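Side-chain contacts in inositol 2-dehydrogenase (Sinorhizobium meliloti, PDB 4HKT), which oxidises myo-inositol to scyllo-inosose (2-keto-myo-inositol) with NAD+ as hydride acceptor, the first step in breaking inositol down to acetyl-CoA: residues G12-V17 and V68-T73; A26-V31 and S290-I295; R82-R85 and A89-C92. One frame throughout, in Å; residues are numbered along the deposited sequence.

Contact 1 (G12-V17 and V68-T73); sequences GRIGKV and VICTPT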
loop_
_atom_site.group_PDB
_atom_site.type_symbol
_atom_site.label_atom_id
_atom_site.label_comp_id
_atom_site.label_asym_id
_atom_site.label_seq_id
_atom_site.Cartn_x
_atom_site.Cartn_y
_atom_site.Cartn_z
ATOM N N GLY B 12 36.356 5.177 -7.809
ATOM C CA GLY B 12 35.325 4.370 -8.473
ATOM C C GLY B 12 33.921 4.769 -8.053
ATOM O O GLY B 12 33.711 5.869 -7.541
ATOM N N ARG B 13 32.953 3.875 -8.280
ATOM C CA ARG B 13 31.548 4.154 -7.975
ATOM C C ARG B 13 31.383 4.572 -6.521
ATOM O O ARG B 13 30.749 5.580 -6.215
ATOM C CB ARG B 13 30.651 2.921 -8.226
ATOM C CG ARG B 13 30.261 2.709 -9.674
ATOM C CD ARG B 13 28.995 1.870 -9.813
ATOM N NE ARG B 13 29.127 0.541 -9.218
ATOM C CZ ARG B 13 28.295 -0.478 -9.450
ATOM N NH1 ARG B 13 27.247 -0.344 -10.269
ATOM N NH2 ARG B 13 28.513 -1.648 -8.861
ATOM N N ILE B 14 31.977 3.796 -5.624
ATOM C CA ILE B 14 31.775 4.027 -4.209
ATOM C C ILE B 14 32.461 5.347 -3.848
ATOM O O ILE B 14 31.900 6.155 -3.133
ATOM C CB ILE B 14 32.258 2.840 -3.330
ATOM C CG1 ILE B 14 31.502 1.531 -3.668
ATOM C CG2 ILE B 14 31.984 3.153 -1.862
ATOM C CD1 ILE B 14 31.842 0.853 -4.989
ATOM N N GLY B 15 33.655 5.578 -4.389
ATOM C CA GLY B 15 34.348 6.845 -4.189
ATOM C C GLY B 15 33.538 8.058 -4.604
ATOM O O GLY B 15 33.560 9.096 -3.926
ATOM N N LYS B 16 32.833 7.948 -5.727
ATOM C CA LYS B 16 32.016 9.058 -6.231
ATOM C C LYS B 16 30.886 9.398 -5.262
ATOM O O LYS B 16 30.564 10.560 -5.051
ATOM C CB LYS B 16 31.433 8.731 -7.609
ATOM C CG LYS B 16 32.453 8.670 -8.745
ATOM C CD LYS B 16 31.768 8.450 -10.097
ATOM C CE LYS B 16 32.687 8.720 -11.282
ATOM N NZ LYS B 16 33.213 7.474 -11.913
ATOM N N VAL B 17 30.313 8.373 -4.649
ATOM C CA VAL B 17 29.186 8.550 -3.753
ATOM C C VAL B 17 29.626 9.309 -2.501
ATOM O O VAL B 17 28.909 10.193 -2.008
ATOM C CB VAL B 17 28.580 7.184 -3.377
ATOM C CG1 VAL B 17 27.715 7.297 -2.152
ATOM C CG2 VAL B 17 27.788 6.597 -4.548
ATOM N N VAL B 68 38.778 9.147 3.613
ATOM C CA VAL B 68 37.743 8.217 3.216
ATOM C C VAL B 68 38.435 7.210 2.313
ATOM O O VAL B 68 38.970 7.574 1.261
ATOM C CB VAL B 68 36.615 8.944 2.469
ATOM C CG1 VAL B 68 35.659 7.952 1.851
ATOM C CG2 VAL B 68 35.873 9.881 3.425
ATOM N N ILE B 69 38.439 5.949 2.732
ATOM C CA ILE B 69 39.129 4.897 1.986
ATOM C C ILE B 69 38.093 4.082 1.195
ATOM O O ILE B 69 37.259 3.339 1.778
ATOM C CB ILE B 69 39.952 3.977 2.900
ATOM C CG1 ILE B 69 40.939 4.778 3.747
ATOM C CG2 ILE B 69 40.639 2.896 2.074
ATOM C CD1 ILE B 69 41.556 4.001 4.901
ATOM N N CYS B 70 38.163 4.261 -0.127
ATOM C CA CYS B 70 37.304 3.625 -1.111
ATOM C C CYS B 70 38.154 2.873 -2.145
ATOM O O CYS B 70 37.709 2.663 -3.247
ATOM C CB CYS B 70 36.470 4.693 -1.838
ATOM S SG CYS B 70 35.441 5.622 -0.683
ATOM N N THR B 71 39.369 2.499 -1.786
ATOM C CA THR B 71 40.246 1.753 -2.682
ATOM C C THR B 71 39.860 0.272 -2.662
ATOM O O THR B 71 38.982 -0.137 -1.914
ATOM C CB THR B 71 41.713 1.925 -2.242
ATOM O OG1 THR B 71 41.790 1.727 -0.831
ATOM C CG2 THR B 71 42.233 3.319 -2.593
ATOM N N PRO B 72 40.530 -0.551 -3.467
ATOM C CA PRO B 72 40.207 -1.970 -3.417
ATOM C C PRO B 72 40.380 -2.582 -2.028
ATOM O O PRO B 72 41.215 -2.128 -1.248
ATOM C CB PRO B 72 41.231 -2.581 -4.365
ATOM C CG PRO B 72 41.481 -1.501 -5.362
ATOM C CD PRO B 72 41.503 -0.252 -4.533
ATOM N N THR B 73 39.612 -3.638 -1.771
ATOM C CA THR B 73 39.573 -4.322 -0.479
ATOM C C THR B 73 40.932 -4.763 0.059
ATOM O O THR B 73 41.176 -4.624 1.243
ATOM C CB THR B 73 38.682 -5.554 -0.585
ATOM O OG1 THR B 73 37.339 -5.141 -0.844
ATOM C CG2 THR B 73 38.764 -6.409 0.677
HETATM O O HOH W 1 36.097 3.944 -5.455
#
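The flat group between I14 and G15 is their peptide unit, and the side chain of C70 lies over one of its faces. C70 CB stands 3.8 Å from G15 CA, and C70 SG 3.9 Å from the same G15 CA, so thiol and methylene lie together above the glycine end of the peptide. With SG beside the backbone N and anti to the carbonyl carbon (chi1 -60°), the sulfur also comes alongside I14, at 4.4 Å from I14 CG2, while the end of that isoleucine leads away from C70; I14 also touches E93. G15 brings its bare CA against C70, in the loop just after strand 66-69. One water completes the junction. It accepts from G15 N at 3.1 Å and, weakly, from G12 N, and donates to C70 O at 3.0 Å. G12, the N-cap of helix 13-24, and G15 fit the GxGxxG pattern of Rossmann domains, where a water in this place is a recurrent feature. The polar side of the contact thus runs through the water: helix-start N-H groups, probably polarised by the helix dipole, meet a carbonyl just past the strand end through a shared solvent molecule, beside a van der Waals thiol contact.

Contact 2 (A26-V31 and S290-I295); sequences ADARLV and SFIAAI. With NA (sodium ion), chain C.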
loop_
_atom_site.group_PDB
_atom_site.type_symbol
_atom_site.label_atom_id
_atom_site.label_comp_id
_atom_site.label_asym_id
_atom_site.label_seq_id
_atom_site.Cartn_x
_atom_site.Cartn_y
_atom_site.Cartn_z
ATOM N N ALA B 26 28.040 20.556 5.131
ATOM C CA ALA B 26 28.355 21.941 5.401
ATOM C C ALA B 26 29.651 22.073 6.183
ATOM O O ALA B 26 30.402 23.023 5.973
ATOM C CB ALA B 26 27.213 22.593 6.164
ATOM N N ASP B 27 29.918 21.118 7.071
ATOM C CA ASP B 27 31.121 21.168 7.916
ATOM C C ASP B 27 32.380 20.556 7.302
ATOM O O ASP B 27 33.397 20.452 7.979
ATOM C CB ASP B 27 30.837 20.507 9.252
ATOM C CG ASP B 27 29.796 21.252 10.048
ATOM O OD1 ASP B 27 29.874 22.498 10.094
ATOM O OD2 ASP B 27 28.907 20.596 10.629
ATOM N N ALA B 28 32.339 20.189 6.029
ATOM C CA ALA B 28 33.438 19.423 5.439
ATOM C C ALA B 28 33.847 19.979 4.108
ATOM O O ALA B 28 33.008 20.513 3.384
ATOM C CB ALA B 28 33.013 17.976 5.253
ATOM N N ARG B 29 35.126 19.820 3.772
ATOM C CA ARG B 29 35.637 20.189 2.454
ATOM C C ARG B 29 36.444 19.046 1.870
ATOM O O ARG B 29 37.305 18.481 2.539
ATOM C CB ARG B 29 36.541 21.442 2.534
ATOM C CG ARG B 29 37.068 21.933 1.173
ATOM C CD ARG B 29 38.154 23.013 1.265
ATOM N NE ARG B 29 37.769 24.116 2.153
ATOM C CZ ARG B 29 38.212 24.307 3.401
ATOM N NH1 ARG B 29 39.100 23.487 3.950
ATOM N NH2 ARG B 29 37.765 25.343 4.106
ATOM N N LEU B 30 36.197 18.740 0.608
ATOM C CA LEU B 30 37.012 17.791 -0.115
ATOM C C LEU B 30 38.228 18.523 -0.692
ATOM O O LEU B 30 38.096 19.394 -1.553
ATOM C CB LEU B 30 36.205 17.129 -1.226
ATOM C CG LEU B 30 36.956 16.058 -2.006
ATOM C CD1 LEU B 30 37.379 14.918 -1.088
ATOM C CD2 LEU B 30 36.077 15.525 -3.115
ATOM N N VAL B 31 39.403 18.146 -0.202
ATOM C CA VAL B 31 40.677 18.806 -0.507
ATOM C C VAL B 31 41.455 18.028 -1.561
ATOM O O VAL B 31 41.995 18.626 -2.492
ATOM C CB VAL B 31 41.538 18.920 0.778
ATOM C CG1 VAL B 31 42.933 19.449 0.479
ATOM C CG2 VAL B 31 40.834 19.793 1.802
ATOM N N SER B 290 27.585 11.863 10.799
ATOM C CA SER B 290 27.946 11.160 12.037
ATOM C C SER B 290 29.483 11.059 12.219
ATOM O O SER B 290 30.008 11.143 13.331
ATOM C CB SER B 290 27.321 9.777 12.035
ATOM O OG SER B 290 27.653 9.112 13.203
ATOM N N PHE B 291 30.196 10.891 11.127
ATOM C CA PHE B 291 31.654 10.757 11.190
ATOM C C PHE B 291 32.264 12.072 11.701
ATOM O O PHE B 291 33.090 12.100 12.600
ATOM C CB PHE B 291 32.178 10.429 9.794
ATOM C CG PHE B 291 33.647 10.233 9.723
ATOM C CD1 PHE B 291 34.291 9.370 10.585
ATOM C CD2 PHE B 291 34.376 10.849 8.743
ATOM C CE1 PHE B 291 35.658 9.175 10.502
ATOM C CE2 PHE B 291 35.742 10.668 8.670
ATOM C CZ PHE B 291 36.373 9.812 9.536
ATOM N N ILE B 292 31.784 13.164 11.147
ATOM C CA ILE B 292 32.214 14.493 11.577
ATOM C C ILE B 292 31.867 14.755 13.039
ATOM O O ILE B 292 32.667 15.335 13.791
ATOM C CB ILE B 292 31.615 15.545 10.645
ATOM C CG1 ILE B 292 32.290 15.419 9.286
ATOM C CG2 ILE B 292 31.770 16.936 11.219
ATOM C CD1 ILE B 292 31.603 16.159 8.183
ATOM N N ALA B 293 30.694 14.298 13.455
ATOM C CA ALA B 293 30.287 14.486 14.824
ATOM C C ALA B 293 31.253 13.761 15.721
ATOM O O ALA B 293 31.591 14.229 16.819
ATOM C CB ALA B 293 28.863 13.976 15.032
ATOM N N ALA B 294 31.698 12.599 15.259
ATOM C CA ALA B 294 32.674 11.805 15.990
ATOM C C ALA B 294 33.982 12.554 16.090
ATOM O O ALA B 294 34.622 12.516 17.120
ATOM C CB ALA B 294 32.910 10.477 15.293
ATOM N N ILE B 295 34.389 13.187 14.998
ATOM C CA ILE B 295 35.638 13.945 14.979
ATOM C C ILE B 295 35.527 15.166 15.899
ATOM O O ILE B 295 36.422 15.418 16.719
ATOM C CB ILE B 295 35.973 14.408 13.561
ATOM C CG1 ILE B 295 36.366 13.208 12.696
ATOM C CG2 ILE B 295 37.126 15.420 13.572
ATOM C CD1 ILE B 295 36.463 13.543 11.232
HETATM NA NA NA C . 31.280 20.487 1.744
#
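The start of strand 28-34 in the parallel Rossmann sheet meets helix 281-297, a late helix that packs back onto the nucleotide-binding domain. I292 does the touching from the helix side, with both of its branches. Its longer arm is extended (chi2 167°) and sets the terminal methyl CD1 against the methyl of A28, with I292 CD1 and A28 CB 3.7 Å apart. The short branch approaches the residue before: I292 CG2 is 4.2 Å from D27 CB, so aspartate contributes its methylene to the apolar patch. F6 of strand 4-9 touches both A28 and I292 and extends the patch over the sheet. A28 has a second task through its backbone, for A28 O binds the sodium ion at 2.4 Å together with the carbonyl oxygens of S23 and N25. N25 OD1 also hydrogen-bonds D27 N within the turn that leads into the strand. On the helix, I295 CD1 lies over one face of the F291 ring, 3.9 Å above its plane and offset toward the rim. Helix 281-297, from late in the chain, laid on the Rossmann sheet is consistent with the two-domain build of the Gfo/Idh/MocA family, here with a carbonyl-lined alkali-ion site at a helix-to-strand turn.

Contact 3 (R82-R85 and A89-C92); sequences RFAR and AIFC. With EDO (1,2-ethanediol), chain T.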
loop_
_atom_site.group_PDB
_atom_site.type_symbol
_atom_site.label_atom_id
_atom_site.label_comp_id
_atom_site.label_asym_id
_atom_site.label_seq_id
_atom_site.Cartn_x
_atom_site.Cartn_y
_atom_site.Cartn_z
ATOM N N ARG B 82 48.214 2.906 8.387
ATOM C CA ARG B 82 49.023 4.050 7.984
ATOM C C ARG B 82 48.366 5.394 8.398
ATOM O O ARG B 82 49.029 6.294 8.956
ATOM C CB ARG B 82 49.227 4.049 6.483
ATOM C CG ARG B 82 50.267 3.077 5.944
ATOM C CD ARG B 82 50.164 2.985 4.431
ATOM N NE ARG B 82 50.658 4.204 3.828
ATOM C CZ ARG B 82 50.755 4.451 2.526
ATOM N NH1 ARG B 82 50.372 3.566 1.624
ATOM N NH2 ARG B 82 51.243 5.629 2.129
ATOM N N PHE B 83 47.067 5.531 8.154
ATOM C CA PHE B 83 46.439 6.806 8.452
ATOM C C PHE B 83 46.205 6.979 9.940
ATOM O O PHE B 83 46.249 8.122 10.454
ATOM C CB PHE B 83 45.219 7.054 7.550
ATOM C CG PHE B 83 45.597 7.478 6.173
ATOM C CD1 PHE B 83 45.719 8.827 5.866
ATOM C CD2 PHE B 83 45.914 6.556 5.200
ATOM C CE1 PHE B 83 46.112 9.234 4.598
ATOM C CE2 PHE B 83 46.277 6.955 3.929
ATOM C CZ PHE B 83 46.385 8.304 3.630
ATOM N N ALA B 84 46.023 5.864 10.651
ATOM C CA ALA B 84 45.953 5.862 12.087
ATOM C C ALA B 84 47.262 6.406 12.665
ATOM O O ALA B 84 47.263 7.324 13.523
ATOM C CB ALA B 84 45.722 4.465 12.639
ATOM N N ARG B 85 48.371 5.813 12.227
ATOM C CA ARG B 85 49.683 6.293 12.667
ATOM C C ARG B 85 49.979 7.727 12.258
ATOM O O ARG B 85 50.678 8.436 12.980
ATOM C CB ARG B 85 50.778 5.374 12.160
ATOM C CG ARG B 85 50.827 4.105 12.955
ATOM C CD ARG B 85 51.772 3.114 12.312
ATOM N NE ARG B 85 51.972 1.994 13.185
ATOM C CZ ARG B 85 51.753 0.732 12.861
ATOM N NH1 ARG B 85 51.364 0.393 11.645
ATOM N NH2 ARG B 85 51.935 -0.187 13.783
ATOM N N ALA B 89 41.721 10.983 11.026
ATOM C CA ALA B 89 40.501 10.203 11.288
ATOM C C ALA B 89 40.225 9.409 10.013
ATOM O O ALA B 89 40.509 9.867 8.914
ATOM C CB ALA B 89 39.320 11.120 11.629
ATOM N N ILE B 90 39.635 8.224 10.162
ATOM C CA ILE B 90 39.509 7.277 9.051
ATOM C C ILE B 90 38.078 6.752 8.915
ATOM O O ILE B 90 37.472 6.231 9.856
ATOM C CB ILE B 90 40.421 6.060 9.288
ATOM C CG1 ILE B 90 41.862 6.478 9.527
ATOM C CG2 ILE B 90 40.371 5.095 8.128
ATOM C CD1 ILE B 90 42.507 5.674 10.632
ATOM N N PHE B 91 37.557 6.913 7.735
ATOM C CA PHE B 91 36.341 6.249 7.360
ATOM C C PHE B 91 36.753 5.219 6.308
ATOM O O PHE B 91 37.309 5.591 5.269
ATOM C CB PHE B 91 35.329 7.221 6.764
ATOM C CG PHE B 91 34.120 6.542 6.240
ATOM C CD1 PHE B 91 33.003 6.362 7.051
ATOM C CD2 PHE B 91 34.117 6.014 4.977
ATOM C CE1 PHE B 91 31.903 5.672 6.583
ATOM C CE2 PHE B 91 33.030 5.317 4.500
ATOM C CZ PHE B 91 31.918 5.140 5.310
ATOM N N CYS B 92 36.450 3.948 6.542
ATOM C CA CYS B 92 36.815 2.927 5.586
ATOM C C CYS B 92 35.626 2.111 5.079
ATOM O O CYS B 92 34.898 1.556 5.869
ATOM C CB CYS B 92 37.859 1.991 6.192
ATOM S SG CYS B 92 38.644 0.951 4.944
HETATM C C1 EDO T . 52.036 2.931 9.365
HETATM O O1 EDO T . 51.589 1.624 9.043
HETATM C C2 EDO T . 52.678 3.589 8.176
HETATM O O2 EDO T . 53.774 4.306 8.650
#
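I90 points from strand 89-93 straight at helix 76-85 and meets F83 and A84 with successive carbons of one branch. I90 CG1 lies 3.9 Å from F83 CB, so the phenylalanine gives its methylene here, while its ring turns off along the helix (chi1 -77°) toward V67 and helix 55-60. Further out, I90 CD1 comes over the backbone of A84, 3.5 Å from A84 N, and is 4.0 Å from A84 CB, which lies beside it. The chi2 of I90, 139°, falls well short of full extension and lays this methyl on the main chain. R85, by contrast, leaves the helix away from the strand, and R85 NH1 donates to O1 of a bound ethanediol at 2.9 Å with an N-H...O angle of 145°. That molecule probably comes from the crystallisation liquor, and its fit near the R85 chain is doubtful. R82, whose chain bends at chi3, passes the same ethanediol. Helix and strand belong to one beta-alpha-beta unit, beginning at strand 66-69, and I90 also touches I69 of that strand. The chemistry divides accordingly: helix and strand meet by van der Waals packing and burial of apolar groups, one methyl resting on the A84 backbone, while R82 NH2 forms salt bridges with D56 and E59.

Overall arrangement
All three contacts hold helices to the same parallel Rossmann sheet. Contacts 2 and 3 are buried and meet through apolar groups, though contact 2 has D27 at its margin and the sodium site on the backbone of A28; contact 1 is partly buried and carries a bridging water at the glycine-rich turn. Strands 66-69 and 89-93 are neighbours, so contacts 1 and 3 touch directly: I69 N lies 2.8 Å from F91 O, a probable hydrogen bond. Contacts 2 and 3 meet at F291, whose CZ is 3.8 Å from A89 CB, so strand 89-93 packs against helices 76-85 and 281-297. Contacts 1 and 2, with centres about 17 Å apart, do not touch but are linked by helix 13-24, which leads into strand 28-34.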